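Long-range contacts in ribosomal RNA small subunit methyltransferase E (Bacillus subtilis, PDB 1VHK), which probably methylates the N3 position of a specific uridine in 16S rRNA of the assembled 30S subunit, using S-adenosyl-L-methionine as methyl donor: residues K12-E16 and V69-T73; M37-I43 and K54-V60; Q4-I8 and A142-N148; E78-V83 and I247-E252. All blocks are in the same frame, centred on the assembly; numbering follows the deposited sequence.

Contact 1: K12-E16 and V69-T73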
# COMPACT_ATOMS: atom_id res chain seq x y z
N LYS A 12 1.03 16.40 -24.40
CA LYS A 12 0.54 15.55 -25.49
C LYS A 12 0.58 16.33 -26.81
O LYS A 12 1.15 15.84 -27.80
CB LYS A 12 -0.84 14.95 -25.27
CG LYS A 12 -1.32 14.16 -26.51
CD LYS A 12 -2.75 13.70 -26.30
CE LYS A 12 -3.37 13.25 -27.62
NZ LYS A 12 -4.74 12.73 -27.38
N GLN A 13 0.03 17.54 -26.84
CA GLN A 13 0.02 18.32 -28.08
C GLN A 13 1.37 18.62 -28.65
O GLN A 13 1.52 18.64 -29.89
CB GLN A 13 -0.88 19.55 -27.94
CG GLN A 13 -2.35 19.10 -27.72
CD GLN A 13 -3.34 20.22 -27.95
OE1 GLN A 13 -3.04 21.38 -27.66
NE2 GLN A 13 -4.51 19.88 -28.47
N GLN A 14 2.43 18.74 -27.84
CA GLN A 14 3.78 18.92 -28.35
C GLN A 14 4.30 17.63 -28.99
O GLN A 14 5.12 17.70 -29.89
CB GLN A 14 4.76 19.39 -27.29
CG GLN A 14 4.57 20.78 -26.76
CD GLN A 14 5.53 21.19 -25.67
OE1 GLN A 14 5.99 20.40 -24.84
NE2 GLN A 14 5.88 22.48 -25.65
N ILE A 15 3.89 16.47 -28.50
CA ILE A 15 4.34 15.20 -29.08
C ILE A 15 3.58 14.90 -30.37
O ILE A 15 4.09 14.21 -31.25
CB ILE A 15 4.15 14.05 -28.08
CG1 ILE A 15 4.94 14.35 -26.81
CG2 ILE A 15 4.55 12.72 -28.68
CD1 ILE A 15 4.75 13.39 -25.67
N GLU A 16 2.36 15.40 -30.47
CA GLU A 16 1.53 15.23 -31.66
C GLU A 16 2.06 16.12 -32.79
O GLU A 16 1.96 15.82 -33.97
CB GLU A 16 0.08 15.58 -31.35
CG GLU A 16 -0.62 14.61 -30.42
CD GLU A 16 -2.01 14.22 -30.90
OE1 GLU A 16 -2.13 13.18 -31.58
OE2 GLU A 16 -2.96 14.97 -30.59
N VAL A 69 4.87 7.26 -31.81
CA VAL A 69 3.77 6.83 -30.95
C VAL A 69 2.85 5.89 -31.70
O VAL A 69 2.22 6.27 -32.68
CB VAL A 69 3.03 7.94 -30.22
CG1 VAL A 69 3.39 9.31 -30.72
CG2 VAL A 69 1.51 7.73 -30.22
N ILE A 70 2.76 4.64 -31.24
CA ILE A 70 1.90 3.68 -31.93
C ILE A 70 0.50 3.61 -31.37
O ILE A 70 -0.44 3.17 -32.06
CB ILE A 70 2.59 2.31 -31.99
CG1 ILE A 70 2.83 1.74 -30.61
CG2 ILE A 70 3.91 2.48 -32.75
CD1 ILE A 70 3.52 0.39 -30.53
N GLU A 71 0.25 4.24 -30.21
CA GLU A 71 -1.08 4.20 -29.63
C GLU A 71 -1.27 5.11 -28.44
O GLU A 71 -0.40 5.16 -27.58
CB GLU A 71 -1.35 2.74 -29.15
CG GLU A 71 -2.85 2.47 -29.04
CD GLU A 71 -3.22 1.54 -27.92
OE1 GLU A 71 -4.14 1.91 -27.15
OE2 GLU A 71 -2.66 0.44 -27.80
N TRP A 72 -2.37 5.86 -28.42
CA TRP A 72 -2.71 6.70 -27.25
C TRP A 72 -3.68 5.85 -26.40
O TRP A 72 -4.81 5.64 -26.83
CB TRP A 72 -3.38 8.00 -27.65
CG TRP A 72 -2.38 8.98 -28.21
CD1 TRP A 72 -2.15 9.25 -29.54
CD2 TRP A 72 -1.38 9.67 -27.47
NE1 TRP A 72 -1.09 10.13 -29.64
CE2 TRP A 72 -0.61 10.41 -28.40
CE3 TRP A 72 -1.10 9.81 -26.12
CZ2 TRP A 72 0.45 11.23 -28.01
CZ3 TRP A 72 -0.06 10.63 -25.73
CH2 TRP A 72 0.72 11.33 -26.67
N THR A 73 -3.19 5.30 -25.30
CA THR A 73 -3.96 4.40 -24.49
C THR A 73 -5.22 4.95 -23.87
O THR A 73 -6.09 4.13 -23.53
CB THR A 73 -3.10 3.76 -23.37
OG1 THR A 73 -2.80 4.73 -22.36
CG2 THR A 73 -1.80 3.25 -23.99

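Contact 2: M37-I43 and K54-V60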
# COMPACT_ATOMS: atom_id res chain seq x y z
N MSE A 37 18.30 -0.92 -25.10
CA MSE A 37 17.24 -1.16 -26.05
C MSE A 37 17.63 -0.79 -27.47
O MSE A 37 18.43 0.10 -27.73
CB MSE A 37 15.98 -0.39 -25.63
CG MSE A 37 15.37 -0.98 -24.36
SE MSE A 37 13.78 -0.09 -23.79
CE MSE A 37 12.49 -0.83 -24.96
N ASN A 38 17.02 -1.49 -28.44
CA ASN A 38 17.31 -1.27 -29.84
C ASN A 38 16.08 -0.74 -30.58
O ASN A 38 14.96 -0.83 -30.10
CB ASN A 38 17.77 -2.57 -30.52
CG ASN A 38 18.88 -3.26 -29.75
OD1 ASN A 38 19.99 -2.72 -29.65
ND2 ASN A 38 18.57 -4.42 -29.20
N GLU A 39 16.34 -0.20 -31.78
CA GLU A 39 15.25 0.26 -32.63
C GLU A 39 14.27 -0.91 -32.82
O GLU A 39 14.68 -2.05 -32.97
CB GLU A 39 15.74 0.79 -33.95
CG GLU A 39 16.85 -0.01 -34.61
CD GLU A 39 16.35 -1.27 -35.29
OE1 GLU A 39 15.40 -1.16 -36.11
OE2 GLU A 39 16.89 -2.36 -35.01
N GLY A 40 12.99 -0.60 -32.72
CA GLY A 40 11.95 -1.61 -32.84
C GLY A 40 11.41 -1.97 -31.46
O GLY A 40 10.36 -2.59 -31.33
N ASP A 41 12.17 -1.63 -30.42
CA ASP A 41 11.74 -1.90 -29.06
C ASP A 41 10.61 -0.93 -28.67
O ASP A 41 10.57 0.20 -29.16
CB ASP A 41 12.90 -1.77 -28.08
CG ASP A 41 13.82 -2.98 -28.04
OD1 ASP A 41 14.92 -2.86 -27.47
OD2 ASP A 41 13.44 -4.04 -28.57
N GLN A 42 9.76 -1.39 -27.78
CA GLN A 42 8.60 -0.67 -27.31
C GLN A 42 8.68 -0.23 -25.86
O GLN A 42 9.15 -0.97 -25.00
CB GLN A 42 7.37 -1.60 -27.49
CG GLN A 42 7.06 -1.88 -28.96
CD GLN A 42 5.66 -2.47 -29.10
OE1 GLN A 42 5.17 -3.07 -28.13
NE2 GLN A 42 5.01 -2.28 -30.25
N ILE A 43 8.24 1.00 -25.58
CA ILE A 43 8.18 1.57 -24.25
C ILE A 43 6.82 2.27 -24.05
O ILE A 43 5.99 2.42 -24.92
CB ILE A 43 9.25 2.62 -23.87
CG1 ILE A 43 9.13 3.85 -24.75
CG2 ILE A 43 10.65 2.03 -23.87
CD1 ILE A 43 10.29 4.81 -24.80
N LYS A 54 1.84 4.33 -26.09
CA LYS A 54 2.72 3.20 -26.40
C LYS A 54 3.64 3.67 -27.55
O LYS A 54 3.18 4.19 -28.58
CB LYS A 54 1.99 1.95 -26.75
CG LYS A 54 2.78 0.68 -26.60
CD LYS A 54 1.86 -0.54 -26.57
CE LYS A 54 0.70 -0.34 -25.61
NZ LYS A 54 0.82 -1.15 -24.37
N CYS A 55 4.94 3.66 -27.27
CA CYS A 55 5.91 4.12 -28.25
C CYS A 55 6.85 3.01 -28.72
O CYS A 55 7.12 2.06 -28.00
CB CYS A 55 6.74 5.28 -27.70
SG CYS A 55 5.78 6.63 -26.99
N GLU A 56 7.33 3.21 -29.94
CA GLU A 56 8.29 2.34 -30.60
C GLU A 56 9.60 3.09 -30.83
O GLU A 56 9.63 4.22 -31.32
CB GLU A 56 7.70 1.85 -31.93
CG GLU A 56 8.31 0.62 -32.53
CD GLU A 56 7.44 -0.17 -33.48
OE1 GLU A 56 6.61 -1.00 -33.03
OE2 GLU A 56 7.59 -0.05 -34.72
N LEU A 57 10.73 2.50 -30.40
CA LEU A 57 12.01 3.17 -30.63
C LEU A 57 12.38 3.08 -32.11
O LEU A 57 12.60 2.03 -32.69
CB LEU A 57 13.10 2.64 -29.74
CG LEU A 57 13.15 3.05 -28.27
CD1 LEU A 57 12.50 4.41 -28.04
CD2 LEU A 57 12.54 1.99 -27.38
N GLN A 58 12.30 4.23 -32.76
CA GLN A 58 12.63 4.43 -34.15
C GLN A 58 14.13 4.68 -34.27
O GLN A 58 14.83 4.05 -35.06
CB GLN A 58 11.85 5.62 -34.71
CG GLN A 58 12.24 6.04 -36.10
CD GLN A 58 11.11 6.67 -36.89
OE1 GLN A 58 11.32 7.29 -37.95
NE2 GLN A 58 9.89 6.52 -36.38
N SER A 59 14.64 5.50 -33.34
CA SER A 59 16.07 5.80 -33.34
C SER A 59 16.67 5.73 -31.95
O SER A 59 16.07 6.19 -30.97
CB SER A 59 16.32 7.17 -33.98
OG SER A 59 17.56 7.70 -33.60
N VAL A 60 17.83 5.08 -31.82
CA VAL A 60 18.51 4.94 -30.55
C VAL A 60 19.99 5.30 -30.66
O VAL A 60 20.80 4.57 -31.23
CB VAL A 60 18.34 3.57 -29.90
CG1 VAL A 60 16.91 3.36 -29.40
CG2 VAL A 60 18.73 2.44 -30.82

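Contact 3: Q4-I8 and A142-N148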
# COMPACT_ATOMS: atom_id res chain seq x y z
N GLN A 4 10.53 0.22 -18.67
CA GLN A 4 9.36 0.21 -19.51
C GLN A 4 8.60 1.52 -19.52
O GLN A 4 8.15 1.92 -20.60
CB GLN A 4 8.39 -0.95 -19.19
CG GLN A 4 7.89 -1.62 -20.43
CD GLN A 4 6.80 -2.64 -20.32
OE1 GLN A 4 6.96 -3.72 -19.73
NE2 GLN A 4 5.63 -2.33 -20.93
N ARG A 5 8.44 2.23 -18.41
CA ARG A 5 7.65 3.45 -18.40
C ARG A 5 8.46 4.70 -18.06
O ARG A 5 9.18 4.74 -17.08
CB ARG A 5 6.44 3.33 -17.45
CG ARG A 5 5.59 4.61 -17.40
CD ARG A 5 4.80 4.68 -16.07
NE ARG A 5 3.60 5.54 -16.25
CZ ARG A 5 2.64 5.11 -17.08
NH1 ARG A 5 2.79 3.94 -17.66
NH2 ARG A 5 1.57 5.81 -17.33
N TYR A 6 8.30 5.71 -18.93
CA TYR A 6 8.95 6.98 -18.85
C TYR A 6 8.07 8.23 -18.89
O TYR A 6 7.16 8.39 -19.70
CB TYR A 6 9.95 7.16 -20.05
CG TYR A 6 11.01 6.07 -20.01
CD1 TYR A 6 10.86 4.92 -20.76
CD2 TYR A 6 12.10 6.19 -19.15
CE1 TYR A 6 11.80 3.91 -20.69
CE2 TYR A 6 13.05 5.19 -19.09
CZ TYR A 6 12.90 4.06 -19.87
OH TYR A 6 13.85 3.06 -19.81
N PHE A 7 8.49 9.19 -18.06
CA PHE A 7 7.89 10.50 -17.97
C PHE A 7 8.66 11.50 -18.84
O PHE A 7 9.83 11.79 -18.61
CB PHE A 7 7.90 10.97 -16.52
CG PHE A 7 6.88 10.19 -15.73
CD1 PHE A 7 5.53 10.43 -15.94
CD2 PHE A 7 7.26 9.21 -14.84
CE1 PHE A 7 4.57 9.72 -15.26
CE2 PHE A 7 6.30 8.50 -14.14
CZ PHE A 7 4.96 8.77 -14.34
N ILE A 8 8.04 11.91 -19.91
CA ILE A 8 8.53 12.83 -20.92
C ILE A 8 8.23 14.28 -20.60
O ILE A 8 7.14 14.65 -20.14
CB ILE A 8 7.82 12.45 -22.25
CG1 ILE A 8 7.97 10.96 -22.51
CG2 ILE A 8 8.33 13.27 -23.40
CD1 ILE A 8 9.38 10.43 -22.49
N ALA A 142 6.53 5.95 -9.30
CA ALA A 142 5.60 6.48 -10.25
C ALA A 142 5.69 5.76 -11.60
O ALA A 142 4.66 5.51 -12.21
CB ALA A 142 5.78 7.98 -10.42
N GLU A 143 6.89 5.43 -12.04
CA GLU A 143 7.13 4.69 -13.26
C GLU A 143 6.66 3.25 -13.15
O GLU A 143 5.99 2.73 -14.02
CB GLU A 143 8.64 4.66 -13.61
CG GLU A 143 9.11 6.00 -14.15
CD GLU A 143 10.58 6.29 -13.92
OE1 GLU A 143 11.07 7.32 -14.46
OE2 GLU A 143 11.24 5.52 -13.20
N GLN A 144 7.02 2.60 -12.03
CA GLN A 144 6.67 1.19 -11.88
C GLN A 144 5.21 0.96 -11.61
O GLN A 144 4.74 -0.15 -11.94
CB GLN A 144 7.56 0.47 -10.88
CG GLN A 144 9.03 0.43 -11.24
CD GLN A 144 9.32 -0.27 -12.55
OE1 GLN A 144 8.69 -1.26 -12.91
NE2 GLN A 144 10.31 0.22 -13.29
N SER A 145 4.45 1.95 -11.18
CA SER A 145 3.06 1.73 -10.84
C SER A 145 2.10 2.25 -11.88
O SER A 145 0.88 2.17 -11.69
CB SER A 145 2.71 2.34 -9.48
OG SER A 145 2.90 3.73 -9.52
N TYR A 146 2.63 2.84 -12.94
CA TYR A 146 1.83 3.33 -14.05
C TYR A 146 0.98 4.51 -13.65
O TYR A 146 -0.18 4.60 -14.03
CB TYR A 146 0.98 2.20 -14.64
CG TYR A 146 1.75 1.33 -15.60
CD1 TYR A 146 1.19 0.82 -16.75
CD2 TYR A 146 3.11 1.12 -15.41
CE1 TYR A 146 1.91 0.08 -17.64
CE2 TYR A 146 3.86 0.38 -16.31
CZ TYR A 146 3.25 -0.15 -17.43
OH TYR A 146 4.00 -0.92 -18.29
N ARG A 147 1.57 5.40 -12.86
CA ARG A 147 0.87 6.63 -12.49
C ARG A 147 0.88 7.54 -13.74
O ARG A 147 1.66 7.31 -14.66
CB ARG A 147 1.58 7.31 -11.33
CG ARG A 147 1.37 6.71 -9.97
CD ARG A 147 -0.05 6.92 -9.45
NE ARG A 147 -0.31 8.29 -9.07
CZ ARG A 147 0.13 8.89 -7.97
NH1 ARG A 147 0.86 8.24 -7.09
NH2 ARG A 147 -0.19 10.16 -7.78
N ASN A 148 -0.06 8.47 -13.81
CA ASN A 148 -0.14 9.43 -14.89
C ASN A 148 0.54 10.74 -14.48
O ASN A 148 0.57 11.67 -15.28
CB ASN A 148 -1.59 9.74 -15.27
CG ASN A 148 -2.26 8.54 -15.94
OD1 ASN A 148 -2.58 7.58 -15.23
ND2 ASN A 148 -2.44 8.59 -17.26
O HOH W 1 10.68 8.91 -16.42

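Contact 4: E78-V83 and I247-E252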
# COMPACT_ATOMS: atom_id res chain seq x y z
N GLU A 78 -5.21 7.57 -12.04
CA GLU A 78 -5.11 8.47 -10.89
C GLU A 78 -6.30 8.35 -9.95
O GLU A 78 -7.41 8.00 -10.35
CB GLU A 78 -4.90 9.91 -11.36
CG GLU A 78 -3.54 10.22 -11.94
CD GLU A 78 -2.33 9.92 -11.09
OE1 GLU A 78 -2.25 10.28 -9.88
OE2 GLU A 78 -1.37 9.29 -11.61
N LEU A 79 -6.04 8.46 -8.64
CA LEU A 79 -7.15 8.44 -7.67
C LEU A 79 -8.14 9.56 -8.04
O LEU A 79 -7.69 10.66 -8.37
CB LEU A 79 -6.66 8.75 -6.27
CG LEU A 79 -6.19 7.70 -5.33
CD1 LEU A 79 -5.92 8.30 -3.94
CD2 LEU A 79 -7.12 6.50 -5.24
N PRO A 80 -9.42 9.34 -7.80
CA PRO A 80 -10.41 10.38 -8.08
C PRO A 80 -10.22 11.60 -7.22
O PRO A 80 -10.74 12.65 -7.57
CB PRO A 80 -11.75 9.75 -7.81
CG PRO A 80 -11.50 8.40 -7.28
CD PRO A 80 -10.04 8.10 -7.35
N ILE A 81 -9.55 11.50 -6.07
CA ILE A 81 -9.37 12.70 -5.25
C ILE A 81 -7.88 12.89 -4.93
O ILE A 81 -7.18 11.88 -4.86
CB ILE A 81 -10.15 12.66 -3.93
CG1 ILE A 81 -9.44 11.81 -2.91
CG2 ILE A 81 -11.58 12.17 -4.14
CD1 ILE A 81 -10.04 11.80 -1.53
N LYS A 82 -7.48 14.13 -4.71
CA LYS A 82 -6.10 14.47 -4.41
C LYS A 82 -5.74 14.25 -2.96
O LYS A 82 -6.22 14.95 -2.06
CB LYS A 82 -5.85 15.95 -4.77
CG LYS A 82 -6.00 16.17 -6.28
CD LYS A 82 -5.49 17.52 -6.72
CE LYS A 82 -5.56 17.63 -8.25
NZ LYS A 82 -4.72 18.75 -8.76
N VAL A 83 -4.90 13.22 -2.69
CA VAL A 83 -4.61 13.02 -1.27
C VAL A 83 -3.18 13.37 -0.95
O VAL A 83 -2.25 13.17 -1.74
CB VAL A 83 -5.20 11.80 -0.60
CG1 VAL A 83 -5.85 10.82 -1.55
CG2 VAL A 83 -4.27 11.11 0.37
N ILE A 247 -8.98 4.61 0.67
CA ILE A 247 -9.59 5.59 -0.26
C ILE A 247 -9.81 4.96 -1.62
O ILE A 247 -10.84 5.14 -2.30
CB ILE A 247 -8.76 6.88 -0.28
CG1 ILE A 247 -9.04 7.71 0.96
CG2 ILE A 247 -9.00 7.74 -1.52
CD1 ILE A 247 -7.87 8.45 1.56
N SER A 248 -8.82 4.17 -2.07
CA SER A 248 -8.91 3.47 -3.33
C SER A 248 -10.09 2.49 -3.35
O SER A 248 -10.86 2.46 -4.32
CB SER A 248 -7.63 2.72 -3.67
OG SER A 248 -7.83 1.80 -4.73
N TYR A 249 -10.27 1.79 -2.23
CA TYR A 249 -11.35 0.81 -2.15
C TYR A 249 -12.71 1.47 -2.28
O TYR A 249 -13.59 1.02 -3.01
CB TYR A 249 -11.22 0.03 -0.85
CG TYR A 249 -12.35 -0.95 -0.64
CD1 TYR A 249 -12.38 -2.19 -1.26
CD2 TYR A 249 -13.43 -0.57 0.15
CE1 TYR A 249 -13.43 -3.06 -1.08
CE2 TYR A 249 -14.49 -1.41 0.33
CZ TYR A 249 -14.48 -2.66 -0.27
OH TYR A 249 -15.56 -3.49 -0.01
N GLN A 250 -12.88 2.59 -1.57
CA GLN A 250 -14.09 3.36 -1.56
C GLN A 250 -14.37 4.11 -2.85
O GLN A 250 -15.51 4.11 -3.35
CB GLN A 250 -14.02 4.39 -0.40
CG GLN A 250 -15.18 5.40 -0.50
CD GLN A 250 -16.48 4.80 0.01
OE1 GLN A 250 -17.53 4.99 -0.58
NE2 GLN A 250 -16.44 4.08 1.12
N THR A 251 -13.42 4.88 -3.34
CA THR A 251 -13.62 5.68 -4.54
C THR A 251 -13.43 4.91 -5.83
O THR A 251 -13.93 5.40 -6.85
CB THR A 251 -12.74 6.95 -4.56
OG1 THR A 251 -11.36 6.54 -4.46
CG2 THR A 251 -13.07 7.88 -3.41
N GLU A 252 -12.79 3.74 -5.87
CA GLU A 252 -12.61 3.01 -7.09
C GLU A 252 -13.17 1.59 -7.14
O GLU A 252 -13.41 1.08 -8.25
CB GLU A 252 -11.11 2.93 -7.45
CG GLU A 252 -10.33 4.21 -7.29
CD GLU A 252 -8.84 3.98 -7.47
OE1 GLU A 252 -8.24 4.70 -8.30
OE2 GLU A 252 -8.29 3.07 -6.82

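Contact 1: K12-E16 and V69-T73
Lys12 lays its side chain over one face of the Trp72 indole. With CG anti to the backbone N (chi1 176°) and the rest extended, the chain runs out from the helix and across both rings. Lys12 CG makes a CH-pi contact 3.8 Å from the centroid of the six-membered ring of Trp72, and Lys12 NZ a cation-pi contact 4.6 Å from the centroid of the five-membered one. Lysine suits this place because its methylenes match the apolar ring surface while its charge ends above the pi electrons.

One turn on, Ile15 also points at the strand, and its CG2 meets Val69 CG1 at 4.1 Å. Here the short helix 12-16 packs against strand 64-72 of the mixed sheet that carries the PUA fold, the two segments running at 144° with their axes 11.9 Å apart. A classic beta bulge at Ile70 and Glu71, both facing Lys54, helps turn Val69 and Trp72 to the same side although they are three residues apart. Val69 CG2 lies 3.5 Å from the Trp72 indole plane on the opposite face, toward the rim, and Lys12 and Val69 thus flank the ring.

Glu16 ends the helix segment with its chain bent beyond CG. This brings Glu16 OE1 obliquely to Trp72 NE1 at 3.8 Å, a polar proximity without a hydrogen bond, the carboxylate and ring planes standing 75° apart.

Contact 2: M37-I43 and K54-V60
Gln42 and Ile43 pair with Glu56 and Cys55 in the beta hairpin of strands 42-46 and 52-60, part of the PUA domain. Ile43 and Cys55 form an antiparallel hydrogen-bonded pair, each backbone N giving a bond of 2.9 Å to the other's O. Gln42 and Glu56 form the adjoining non-hydrogen-bonded pair. The pattern continues past the strand, where Leu57 N donates to Asp41 O.

A type II turn from Asn38 to Asp41 leads the chain in. Gly40, with phi at 103°, takes the turn position where a side chain would press on the preceding carbonyl, and its N donates to Leu57 O at 2.7 Å. Asp41 braces the turn by accepting from Asn38 N at OD1, approached from above the carboxylate plane.

On the exposed face, Glu56 CG is anti to the backbone N (chi1 -160°) and the chain is extended, carrying the carboxylate to the Gln42 amide. The two groups lie nearly coplanar, and Gln42 NE2 gives Glu56 OE1 a weak bond of 3.5 Å. Long polar chains suit this position, since their methylenes cover the strands while their ends meet at the surface. A replacement of Glu56 by alanine would probably deprive the Gln42 amide of this acceptor and let it turn more freely.

Beside Ile43, Leu57 fills in between the strand and Met37: Leu57 CD1 touches Ile43 CD1 at 3.9 Å, and Leu57 CD2 meets, at about a right angle between the chains, the terminal CE of Met37 (selenomethionine in the crystal) at 3.7 Å.

Contact 3: Q4-I8 and A142-N148
Arg5 sets NH1 over the face of the Tyr146 ring, 3.4 Å above its centre, the guanidinium and ring planes tilted 31° apart, while Tyr146 CA lies over one face of the guanidinium. Arg5 CZ is displaced from the middle of the ring, making this an off-centre cation-pi contact. CG of Arg5 is anti to the backbone N (chi1 180°) and the chain runs straight on to NE, which carries the guanidinium from the strand to the backbone just after the helix. There Arg147 O lies at the guanidinium edge, near its plane; Arg5 NE and Arg5 NH2 each give it a weak bond of 3.1 Å. NH2 also forms a salt bridge with Glu52, which probably helps hold the group's rotation.

Phe7, two residues on and on the same side of the strand, comes in by its edge. Phe7 CE2 touches Ala142 CB at 3.8 Å, and Phe7 CZ approaches Arg147 O at 3.6 Å. The small alanine allows the ring close to the helix backbone. A water accepts from Phe7 N at 2.8 Å and donates to Glu143 OE1, joining the strand to the helix.

Tyr146, with positive phi, closes helix 131-144 in a Schellman motif, and this reversal presents the carbonyl of Arg147 to Arg5. Edge strand 5-7 of the PUA-bearing sheet is thereby docked on a capped helix end of the SPOUT methyltransferase domain, an interface between domains.

Contact 4: E78-V83 and I247-E252
Ile247 offers its CG2 methyl as a knob to a hollow walled by three aliphatic side chains. Leu79 CD1 stands 4.0 Å from Ile247 CG2, Ile81 CD1 4.2 Å from it, and Val83 CG1 closes the far wall. Placing CG2 anti to the backbone N turns this methyl out from the helix, and the leucine and isoleucine chains cross it at about right angles. Branched aliphatic residues suit this buried place because each brings a methyl to the hollow.

Leu79 sends its other branch further along the helix. Leu79 CD2 wedges between Ser248 CB, at 4.1 Å, and the carboxylate of Glu252, whose OE1 is 3.7 Å from it. Glu252 OE2 forms a salt bridge with Arg232 of the second subunit.

Pro80 supplies the second bump. Its ring edge rests on Thr251, CG against CB and OG1, while Pro80 CD lies 3.9 Å from Glu252 CG. Thr251 suits this buried spot because its OG1, though it lies against the proline ring, has its proton engaged by Ile247 O at 2.6 Å, from above the carbonyl plane. A glycine in place of Thr251 would probably open a gap beneath the Pro80 ring and leave Ile247 O with a single backbone donor.

The seam packs helix 239-253 of the SPOUT methyltransferase domain on the start of strand 82-88 of the parallel sheet, with helix 187-193 and strand 200-205 also lying against Ile247, and the second subunit reaching Leu79 and Ser248.

In the fold
Contacts 1, 2 and 3 meet on one five-stranded sheet. Contact 2 nests along the chain within the loop closed by contact 1, about 14 Å away between centres, and Lys54 joins them through backbone bonds to Ile70 and Glu71. Contact 3 lies about 16 Å from contact 2 between centres, where Ile43 packs on Tyr6 of the edge strand. It is also the passage to the methyltransferase domain: Glu78 of contact 4 bridges to Arg147 and accepts from Asn148 N, with centres about 18 Å apart. Contacts 2 and 4 are farthest separated, about 33 Å between centres. Contacts 3 and 4 both touch the second subunit.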